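Local coordinates for ThiJ/PfpI family protein (Pseudomonas syringae pv. tomato, PDB 3EWN), which is of unknown function but belongs to the DJ-1/PfpI family, whose members share an alpha/beta fold related to that of class I glutamine amidotransferases, at residues I26-Y31 / V87-G92; C81-T86 / G114-Y119; E105-M110 / L130-L135. All blocks are in the same frame, centred on the assembly; numbering follows the deposited sequence.

Overall arrangement
The three contacts lie in one alpha/beta unit of the DJ-1/PfpI family. Interaction 1 pairs strands 25-29 and 87-90 in the middle of the mixed sheet. Interaction 2 joins the loops that lead into strands 87-90 and 119-123. Interaction 3 packs helix 104-114 against the end of helix 126-132. The centre of interaction 1 is about 11 Å from the centres of both others, which are about 13 Å apart. Along the chain the segments run 26-31, 81-86, 87-92, 105-110, 114-119 and 130-135. Interactions 1 and 2 therefore interleave, as do 2 and 3. A27 packs on C81 and L85 of interaction 2, and L88 and A90 pack on M110 of interaction 3.

Interaction 1: residues I26-Y31 / V87-G92; sequences IAMLVY and VLFAPG
Y31 OH donates a hydrogen bond to P91 O at 2.7 Å. The hydroxyl lies above the carbonyl plane of P91, 44° out of it. It also bonds to T97 OG1, so two groups grip this buried oxygen. The Y31 side chain starts with CG between the backbone N and the carbonyl carbon (chi1 50°). The ring then runs past P91 in the opposite direction, with Y31 CE2 4.1 Å from P91 CG.

Upstream, segments 26-31 and 87-92 pair as parallel strands. A27 N bonds to V87 O at 2.9 Å. F89 N returns a bond to A27 O, and L29 N bonds to F89 O. These are neighbouring central strands of the parallel part of the sheet, in the flavodoxin-like core of the DJ-1/PfpI fold. Strand 53-58 flanks 25-29, and strand 119-123 flanks 87-90. The pairing stops at P91, which has no N-H to give. L29 O is buried by the contact and has no polar partner in the model.

The side chains of I26, M28, V87 and F89 share one face of the sheet. I26 and V87 lie side by side and point the same way, with I26 CG2 4.1 Å from V87 CB. M28, a selenomethionine, bends at chi3 (84°), which brings CE over one face of the F89 ring. This CH-pi contact measures 4.1 Å from M28 CE to the centre of the F89 ring. The methyl is offset toward the rim, 3.7 Å from F89 CD2. On the face of A27 and L88 the packing across the pair is thinner, with A27 CB 4.4 Å from L88 CD1. There A27 also touches C81 and L85.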
loop_
_atom_site.group_PDB
_atom_site.type_symbol
_atom_site.label_atom_id
_atom_site.label_comp_id
_atom_site.label_asym_id
_atom_site.label_seq_id
_atom_site.Cartn_x
_atom_site.Cartn_y
_atom_site.Cartn_z
ATOM N N ILE A 26 -17.142 2.541 -6.975
ATOM C CA ILE A 26 -15.860 1.961 -7.347
ATOM C C ILE A 26 -15.742 0.491 -6.971
ATOM O O ILE A 26 -15.813 0.140 -5.792
ATOM C CB ILE A 26 -14.718 2.759 -6.664
ATOM C CG1 ILE A 26 -14.789 4.224 -7.107
ATOM C CG2 ILE A 26 -13.366 2.155 -6.997
ATOM C CD1 ILE A 26 -13.950 5.178 -6.273
ATOM N N ALA A 27 -15.560 -0.365 -7.973
ATOM C CA ALA A 27 -15.422 -1.796 -7.723
ATOM C C ALA A 27 -13.971 -2.228 -7.914
ATOM O O ALA A 27 -13.390 -2.028 -8.981
ATOM C CB ALA A 27 -16.332 -2.589 -8.661
HETATM N N MSE A 28 -13.399 -2.830 -6.875
HETATM C CA MSE A 28 -12.019 -3.295 -6.918
HETATM C C MSE A 28 -11.980 -4.810 -6.756
HETATM O O MSE A 28 -12.342 -5.345 -5.712
HETATM C CB MSE A 28 -11.215 -2.613 -5.808
HETATM C CG MSE A 28 -11.323 -1.081 -5.842
HETATM SE SE MSE A 28 -10.296 -0.150 -4.504
HETATM C CE MSE A 28 -8.611 -0.083 -5.400
ATOM N N LEU A 29 -11.549 -5.495 -7.808
ATOM C CA LEU A 29 -11.463 -6.944 -7.797
ATOM C C LEU A 29 -10.329 -7.433 -6.904
ATOM O O LEU A 29 -9.255 -6.838 -6.879
ATOM C CB LEU A 29 -11.232 -7.463 -9.220
ATOM C CG LEU A 29 -11.010 -8.968 -9.390
ATOM C CD1 LEU A 29 -12.325 -9.710 -9.206
ATOM C CD2 LEU A 29 -10.438 -9.242 -10.781
ATOM N N VAL A 30 -10.583 -8.502 -6.157
ATOM C CA VAL A 30 -9.554 -9.111 -5.319
ATOM C C VAL A 30 -9.646 -10.606 -5.579
ATOM O O VAL A 30 -10.712 -11.111 -5.918
ATOM C CB VAL A 30 -9.738 -8.833 -3.796
ATOM C CG1 VAL A 30 -9.583 -7.348 -3.524
ATOM C CG2 VAL A 30 -11.084 -9.356 -3.305
ATOM N N TYR A 31 -8.529 -11.307 -5.437
ATOM C CA TYR A 31 -8.495 -12.740 -5.681
ATOM C C TYR A 31 -7.299 -13.351 -4.978
ATOM O O TYR A 31 -6.355 -12.648 -4.618
ATOM C CB TYR A 31 -8.427 -13.013 -7.191
ATOM C CG TYR A 31 -7.348 -12.238 -7.921
ATOM C CD1 TYR A 31 -6.022 -12.670 -7.916
ATOM C CD2 TYR A 31 -7.652 -11.065 -8.606
ATOM C CE1 TYR A 31 -5.023 -11.949 -8.580
ATOM C CE2 TYR A 31 -6.660 -10.334 -9.269
ATOM C CZ TYR A 31 -5.352 -10.785 -9.251
ATOM O OH TYR A 31 -4.375 -10.075 -9.905
ATOM N N VAL A 87 -15.940 3.325 -11.607
ATOM C CA VAL A 87 -14.636 2.717 -11.846
ATOM C C VAL A 87 -14.599 1.211 -11.611
ATOM O O VAL A 87 -15.112 0.715 -10.611
ATOM C CB VAL A 87 -13.551 3.338 -10.939
ATOM C CG1 VAL A 87 -12.204 2.674 -11.218
ATOM C CG2 VAL A 87 -13.466 4.836 -11.166
ATOM N N LEU A 88 -13.995 0.491 -12.552
ATOM C CA LEU A 88 -13.813 -0.955 -12.431
ATOM C C LEU A 88 -12.299 -1.060 -12.327
ATOM O O LEU A 88 -11.587 -0.461 -13.128
ATOM C CB LEU A 88 -14.305 -1.688 -13.681
ATOM C CG LEU A 88 -14.068 -3.208 -13.701
ATOM C CD1 LEU A 88 -14.756 -3.881 -12.506
ATOM C CD2 LEU A 88 -14.592 -3.782 -15.002
ATOM N N PHE A 89 -11.802 -1.809 -11.347
ATOM C CA PHE A 89 -10.359 -1.914 -11.140
ATOM C C PHE A 89 -9.879 -3.329 -10.861
ATOM O O PHE A 89 -10.544 -4.085 -10.160
ATOM C CB PHE A 89 -9.960 -1.018 -9.959
ATOM C CG PHE A 89 -8.556 -1.244 -9.464
ATOM C CD1 PHE A 89 -7.492 -0.511 -9.984
ATOM C CD2 PHE A 89 -8.297 -2.192 -8.479
ATOM C CE1 PHE A 89 -6.191 -0.718 -9.525
ATOM C CE2 PHE A 89 -7.001 -2.408 -8.014
ATOM C CZ PHE A 89 -5.945 -1.669 -8.538
ATOM N N ALA A 90 -8.707 -3.672 -11.398
ATOM C CA ALA A 90 -8.124 -4.990 -11.162
ATOM C C ALA A 90 -6.658 -4.878 -10.766
ATOM O O ALA A 90 -5.873 -4.213 -11.445
ATOM C CB ALA A 90 -8.248 -5.862 -12.403
ATOM N N PRO A 91 -6.276 -5.513 -9.642
ATOM C CA PRO A 91 -4.891 -5.489 -9.163
ATOM C C PRO A 91 -4.118 -6.634 -9.808
ATOM O O PRO A 91 -4.711 -7.501 -10.464
ATOM C CB PRO A 91 -5.046 -5.683 -7.660
ATOM C CG PRO A 91 -6.191 -6.658 -7.589
ATOM C CD PRO A 91 -7.170 -6.082 -8.618
ATOM N N GLY A 92 -2.804 -6.638 -9.601
ATOM C CA GLY A 92 -1.954 -7.673 -10.163
ATOM C C GLY A 92 -1.496 -8.762 -9.203
ATOM O O GLY A 92 -2.072 -8.967 -8.134
#

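Interaction 2: residues C81-T86 / G114-Y119; sequences CPRDLT and GARAKY
The guanidinium groups of R83 and R116 lie flat on one another. Their centres are 3.7 Å apart and their planes differ by 17°. R116 NH2 sits over the centre of the R83 group, whereas R83 CZ is offset toward the rim of the R116 group. R116 bends at chi3 (-61°), which places NE beside D84 OD1 and R83 O. NE and NH2 grip R83 O together, side-on and from the same face of that carbonyl. The NH2 bond to R83 O is 3.0 Å long.

D84 comes to the edge of the same guanidinium. Its side chain crosses that of R116 at about a right angle, and D84 OD1 lies near the guanidinium plane, 2.9 Å from R116 NE. This bond is a salt bridge.

Further on, the backbones run side by side. K118 N bonds to L85 O at 3.1 Å, and Y119 N bonds to T86 O at 2.9 Å. A water donates to both L85 O and R116 O. These bonds bring together the loops that enter strands 87-90 and 119-123.

D112, in helix 104-114, makes a second salt bridge to R116, at NH2. Two like charges are stacked here, so the carboxylates of D84 and D112 probably offset the repulsion between R83 and R116.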
loop_
_atom_site.group_PDB
_atom_site.type_symbol
_atom_site.label_atom_id
_atom_site.label_comp_id
_atom_site.label_asym_id
_atom_site.label_seq_id
_atom_site.Cartn_x
_atom_site.Cartn_y
_atom_site.Cartn_z
ATOM N N CYS A 81 -22.196 -7.039 -6.731
ATOM C CA CYS A 81 -21.524 -5.816 -7.157
ATOM C C CYS A 81 -22.473 -5.037 -8.068
ATOM O O CYS A 81 -23.112 -5.620 -8.941
ATOM C CB CYS A 81 -20.247 -6.152 -7.928
ATOM S SG CYS A 81 -19.351 -4.712 -8.557
ATOM N N PRO A 82 -22.590 -3.714 -7.867
ATOM C CA PRO A 82 -23.479 -2.905 -8.711
ATOM C C PRO A 82 -23.229 -3.131 -10.204
ATOM O O PRO A 82 -22.104 -3.426 -10.617
ATOM C CB PRO A 82 -23.150 -1.480 -8.281
ATOM C CG PRO A 82 -22.882 -1.642 -6.815
ATOM C CD PRO A 82 -22.032 -2.906 -6.767
ATOM N N ARG A 83 -24.281 -2.988 -11.006
ATOM C CA ARG A 83 -24.192 -3.177 -12.453
ATOM C C ARG A 83 -23.468 -2.039 -13.171
ATOM O O ARG A 83 -22.674 -2.281 -14.079
ATOM C CB ARG A 83 -25.595 -3.327 -13.044
ATOM C CG ARG A 83 -26.305 -4.617 -12.665
ATOM C CD ARG A 83 -26.123 -5.672 -13.738
ATOM N NE ARG A 83 -26.668 -5.225 -15.018
ATOM C CZ ARG A 83 -26.515 -5.875 -16.167
ATOM N NH1 ARG A 83 -25.831 -7.012 -16.206
ATOM N NH2 ARG A 83 -27.043 -5.385 -17.281
ATOM N N ASP A 84 -23.766 -0.803 -12.780
ATOM C CA ASP A 84 -23.139 0.365 -13.395
ATOM C C ASP A 84 -22.154 0.988 -12.412
ATOM O O ASP A 84 -22.533 1.399 -11.318
ATOM C CB ASP A 84 -24.201 1.391 -13.797
ATOM C CG ASP A 84 -25.233 0.820 -14.753
ATOM O OD1 ASP A 84 -25.003 -0.272 -15.315
ATOM O OD2 ASP A 84 -26.278 1.471 -14.951
ATOM N N LEU A 85 -20.890 1.065 -12.817
ATOM C CA LEU A 85 -19.833 1.599 -11.964
ATOM C C LEU A 85 -19.138 2.833 -12.520
ATOM O O LEU A 85 -19.123 3.061 -13.729
ATOM C CB LEU A 85 -18.771 0.520 -11.748
ATOM C CG LEU A 85 -19.242 -0.809 -11.156
ATOM C CD1 LEU A 85 -18.214 -1.896 -11.450
ATOM C CD2 LEU A 85 -19.461 -0.649 -9.661
ATOM N N THR A 86 -18.558 3.626 -11.623
ATOM C CA THR A 86 -17.805 4.800 -12.034
ATOM C C THR A 86 -16.433 4.259 -12.417
ATOM O O THR A 86 -15.842 4.662 -13.421
ATOM C CB THR A 86 -17.629 5.794 -10.874
ATOM O OG1 THR A 86 -18.914 6.132 -10.342
ATOM C CG2 THR A 86 -16.928 7.057 -11.357
ATOM N N GLY A 114 -17.340 -4.067 -17.308
ATOM C CA GLY A 114 -16.514 -3.220 -18.150
ATOM C C GLY A 114 -17.275 -2.587 -19.305
ATOM O O GLY A 114 -16.890 -1.532 -19.811
ATOM N N ALA A 115 -18.362 -3.224 -19.726
ATOM C CA ALA A 115 -19.161 -2.700 -20.829
ATOM C C ALA A 115 -19.905 -1.422 -20.450
ATOM O O ALA A 115 -20.321 -0.663 -21.324
ATOM C CB ALA A 115 -20.155 -3.759 -21.305
ATOM N N ARG A 116 -20.062 -1.174 -19.152
ATOM C CA ARG A 116 -20.783 0.009 -18.696
ATOM C C ARG A 116 -20.007 0.933 -17.754
ATOM O O ARG A 116 -20.467 2.034 -17.454
ATOM C CB ARG A 116 -22.086 -0.416 -18.019
ATOM C CG ARG A 116 -23.048 -1.171 -18.926
ATOM C CD ARG A 116 -24.302 -1.555 -18.162
ATOM N NE ARG A 116 -23.989 -2.430 -17.038
ATOM C CZ ARG A 116 -23.668 -3.713 -17.156
ATOM N NH1 ARG A 116 -23.625 -4.283 -18.355
ATOM N NH2 ARG A 116 -23.371 -4.423 -16.075
ATOM N N ALA A 117 -18.837 0.500 -17.293
ATOM C CA ALA A 117 -18.047 1.316 -16.375
ATOM C C ALA A 117 -17.540 2.595 -17.030
ATOM O O ALA A 117 -17.114 2.583 -18.185
ATOM C CB ALA A 117 -16.867 0.499 -15.835
ATOM N N LYS A 118 -17.583 3.701 -16.292
ATOM C CA LYS A 118 -17.114 4.980 -16.820
ATOM C C LYS A 118 -15.606 4.901 -17.051
ATOM O O LYS A 118 -15.083 5.424 -18.040
ATOM C CB LYS A 118 -17.443 6.109 -15.838
ATOM C CG LYS A 118 -17.213 7.502 -16.403
ATOM C CD LYS A 118 -17.643 8.591 -15.424
ATOM C CE LYS A 118 -17.400 9.980 -16.009
ATOM N NZ LYS A 118 -17.786 11.078 -15.076
ATOM N N TYR A 119 -14.913 4.237 -16.133
ATOM C CA TYR A 119 -13.469 4.062 -16.233
ATOM C C TYR A 119 -13.122 2.597 -16.017
ATOM O O TYR A 119 -13.658 1.955 -15.118
ATOM C CB TYR A 119 -12.748 4.897 -15.176
ATOM C CG TYR A 119 -12.930 6.390 -15.321
ATOM C CD1 TYR A 119 -12.174 7.124 -16.238
ATOM C CD2 TYR A 119 -13.857 7.072 -14.535
ATOM C CE1 TYR A 119 -12.339 8.502 -16.365
ATOM C CE2 TYR A 119 -14.029 8.448 -14.652
ATOM C CZ TYR A 119 -13.267 9.154 -15.568
ATOM O OH TYR A 119 -13.435 10.513 -15.682
HETATM O O HOH W 1 -21.606 3.218 -15.411
#

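Interaction 3: residues E105-M110 / L130-L135; sequences ETLAFM and LGAAGL
L107 CD2 packs on two successive alanines, 3.8 Å from A132 CB and 4.1 Å from A133 CB. One turn further along the helix, M110 CB meets A133 CB at 3.7 Å. A133 thus sits against both helix residues, and its small side chain allows a close approach: the CA atoms of L107 and A133 are 4.9 Å apart. M110 is a selenomethionine. It bends at chi2 and again at chi3 (-72°), which places CE 3.7 Å from L130 CD2. The CB of L130 points away from the helix, but its CD2 swings back to make this contact.

Backbone atoms add van der Waals contact only. L135 CD2 lies 3.5 Å from M110 O. No hydrogen bond crosses between the two segments.

Within 130-135, hydrogen bonds shape the surface that the helix meets. G134 has positive phi and forms a Schellman motif, with G134 N bonded to G131 O and L135 N bonded to L130 O at 2.9 Å. This turn brings L135 round beside A133.

Both segments cover the same face of the central sheet. M110 rests on L29, L88 and A90, while L130 reaches I120 and S122, and L135 also touches I120. Helix 104-114 lies in the crossover from strand 87-90 to the parallel strand 119-123, and helix 126-132 follows the second of them.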
loop_
_atom_site.group_PDB
_atom_site.type_symbol
_atom_site.label_atom_id
_atom_site.label_comp_id
_atom_site.label_asym_id
_atom_site.label_seq_id
_atom_site.Cartn_x
_atom_site.Cartn_y
_atom_site.Cartn_z
ATOM N N GLU A 105 -15.831 -17.316 -14.699
ATOM C CA GLU A 105 -16.729 -16.445 -13.950
ATOM C C GLU A 105 -16.136 -15.058 -13.749
ATOM O O GLU A 105 -16.836 -14.054 -13.876
ATOM C CB GLU A 105 -17.080 -17.056 -12.590
ATOM C CG GLU A 105 -18.117 -16.244 -11.831
ATOM C CD GLU A 105 -18.622 -16.934 -10.578
ATOM O OE1 GLU A 105 -19.426 -16.316 -9.842
ATOM O OE2 GLU A 105 -18.220 -18.092 -10.327
ATOM N N THR A 106 -14.846 -14.999 -13.435
ATOM C CA THR A 106 -14.183 -13.715 -13.231
ATOM C C THR A 106 -14.188 -12.903 -14.523
ATOM O O THR A 106 -14.504 -11.715 -14.517
ATOM C CB THR A 106 -12.729 -13.911 -12.753
ATOM O OG1 THR A 106 -12.738 -14.598 -11.496
ATOM C CG2 THR A 106 -12.032 -12.565 -12.569
ATOM N N LEU A 107 -13.850 -13.544 -15.636
ATOM C CA LEU A 107 -13.828 -12.847 -16.915
ATOM C C LEU A 107 -15.217 -12.341 -17.301
ATOM O O LEU A 107 -15.358 -11.222 -17.792
ATOM C CB LEU A 107 -13.285 -13.762 -18.016
ATOM C CG LEU A 107 -11.815 -14.166 -17.884
ATOM C CD1 LEU A 107 -11.424 -15.068 -19.046
ATOM C CD2 LEU A 107 -10.928 -12.922 -17.845
ATOM N N ALA A 108 -16.238 -13.165 -17.078
ATOM C CA ALA A 108 -17.604 -12.781 -17.414
ATOM C C ALA A 108 -17.998 -11.529 -16.644
ATOM O O ALA A 108 -18.624 -10.624 -17.198
ATOM C CB ALA A 108 -18.565 -13.925 -17.090
ATOM N N PHE A 109 -17.629 -11.488 -15.365
ATOM C CA PHE A 109 -17.930 -10.347 -14.504
ATOM C C PHE A 109 -17.217 -9.099 -15.007
ATOM O O PHE A 109 -17.820 -8.035 -15.136
ATOM C CB PHE A 109 -17.484 -10.623 -13.064
ATOM C CG PHE A 109 -17.425 -9.389 -12.198
ATOM C CD1 PHE A 109 -18.590 -8.807 -11.709
ATOM C CD2 PHE A 109 -16.200 -8.788 -11.903
ATOM C CE1 PHE A 109 -18.538 -7.646 -10.936
ATOM C CE2 PHE A 109 -16.137 -7.628 -11.134
ATOM C CZ PHE A 109 -17.312 -7.055 -10.651
HETATM N N MSE A 110 -15.924 -9.236 -15.282
HETATM C CA MSE A 110 -15.136 -8.115 -15.762
HETATM C C MSE A 110 -15.649 -7.607 -17.104
HETATM O O MSE A 110 -15.731 -6.401 -17.324
HETATM C CB MSE A 110 -13.657 -8.511 -15.870
HETATM C CG MSE A 110 -12.973 -8.770 -14.520
HETATM SE SE MSE A 110 -12.977 -7.270 -13.289
HETATM C CE MSE A 110 -11.707 -6.170 -14.199
ATOM N N LEU A 130 -7.765 -7.410 -17.561
ATOM C CA LEU A 130 -8.548 -6.520 -18.420
ATOM C C LEU A 130 -8.463 -7.008 -19.861
ATOM O O LEU A 130 -9.451 -7.000 -20.596
ATOM C CB LEU A 130 -8.008 -5.082 -18.371
ATOM C CG LEU A 130 -8.048 -4.295 -17.063
ATOM C CD1 LEU A 130 -7.615 -2.863 -17.343
ATOM C CD2 LEU A 130 -9.449 -4.320 -16.471
ATOM N N GLY A 131 -7.267 -7.420 -20.264
ATOM C CA GLY A 131 -7.080 -7.897 -21.621
ATOM C C GLY A 131 -7.814 -9.198 -21.879
ATOM O O GLY A 131 -8.497 -9.343 -22.890
ATOM N N ALA A 132 -7.676 -10.151 -20.963
ATOM C CA ALA A 132 -8.332 -11.444 -21.121
ATOM C C ALA A 132 -9.852 -11.303 -21.108
ATOM O O ALA A 132 -10.559 -12.142 -21.663
ATOM C CB ALA A 132 -7.882 -12.402 -20.017
ATOM N N ALA A 133 -10.351 -10.242 -20.479
ATOM C CA ALA A 133 -11.789 -10.003 -20.411
ATOM C C ALA A 133 -12.262 -9.270 -21.658
ATOM O O ALA A 133 -13.446 -8.965 -21.791
ATOM C CB ALA A 133 -12.134 -9.188 -19.161
ATOM N N GLY A 134 -11.327 -8.990 -22.563
ATOM C CA GLY A 134 -11.654 -8.306 -23.804
ATOM C C GLY A 134 -11.893 -6.814 -23.674
ATOM O O GLY A 134 -12.612 -6.224 -24.481
ATOM N N LEU A 135 -11.273 -6.200 -22.671
ATOM C CA LEU A 135 -11.435 -4.773 -22.412
ATOM C C LEU A 135 -10.325 -3.872 -22.943
ATOM O O LEU A 135 -10.360 -2.664 -22.719
ATOM C CB LEU A 135 -11.571 -4.542 -20.905
ATOM C CG LEU A 135 -12.953 -4.623 -20.249
ATOM C CD1 LEU A 135 -13.892 -5.506 -21.043
ATOM C CD2 LEU A 135 -12.791 -5.113 -18.826
#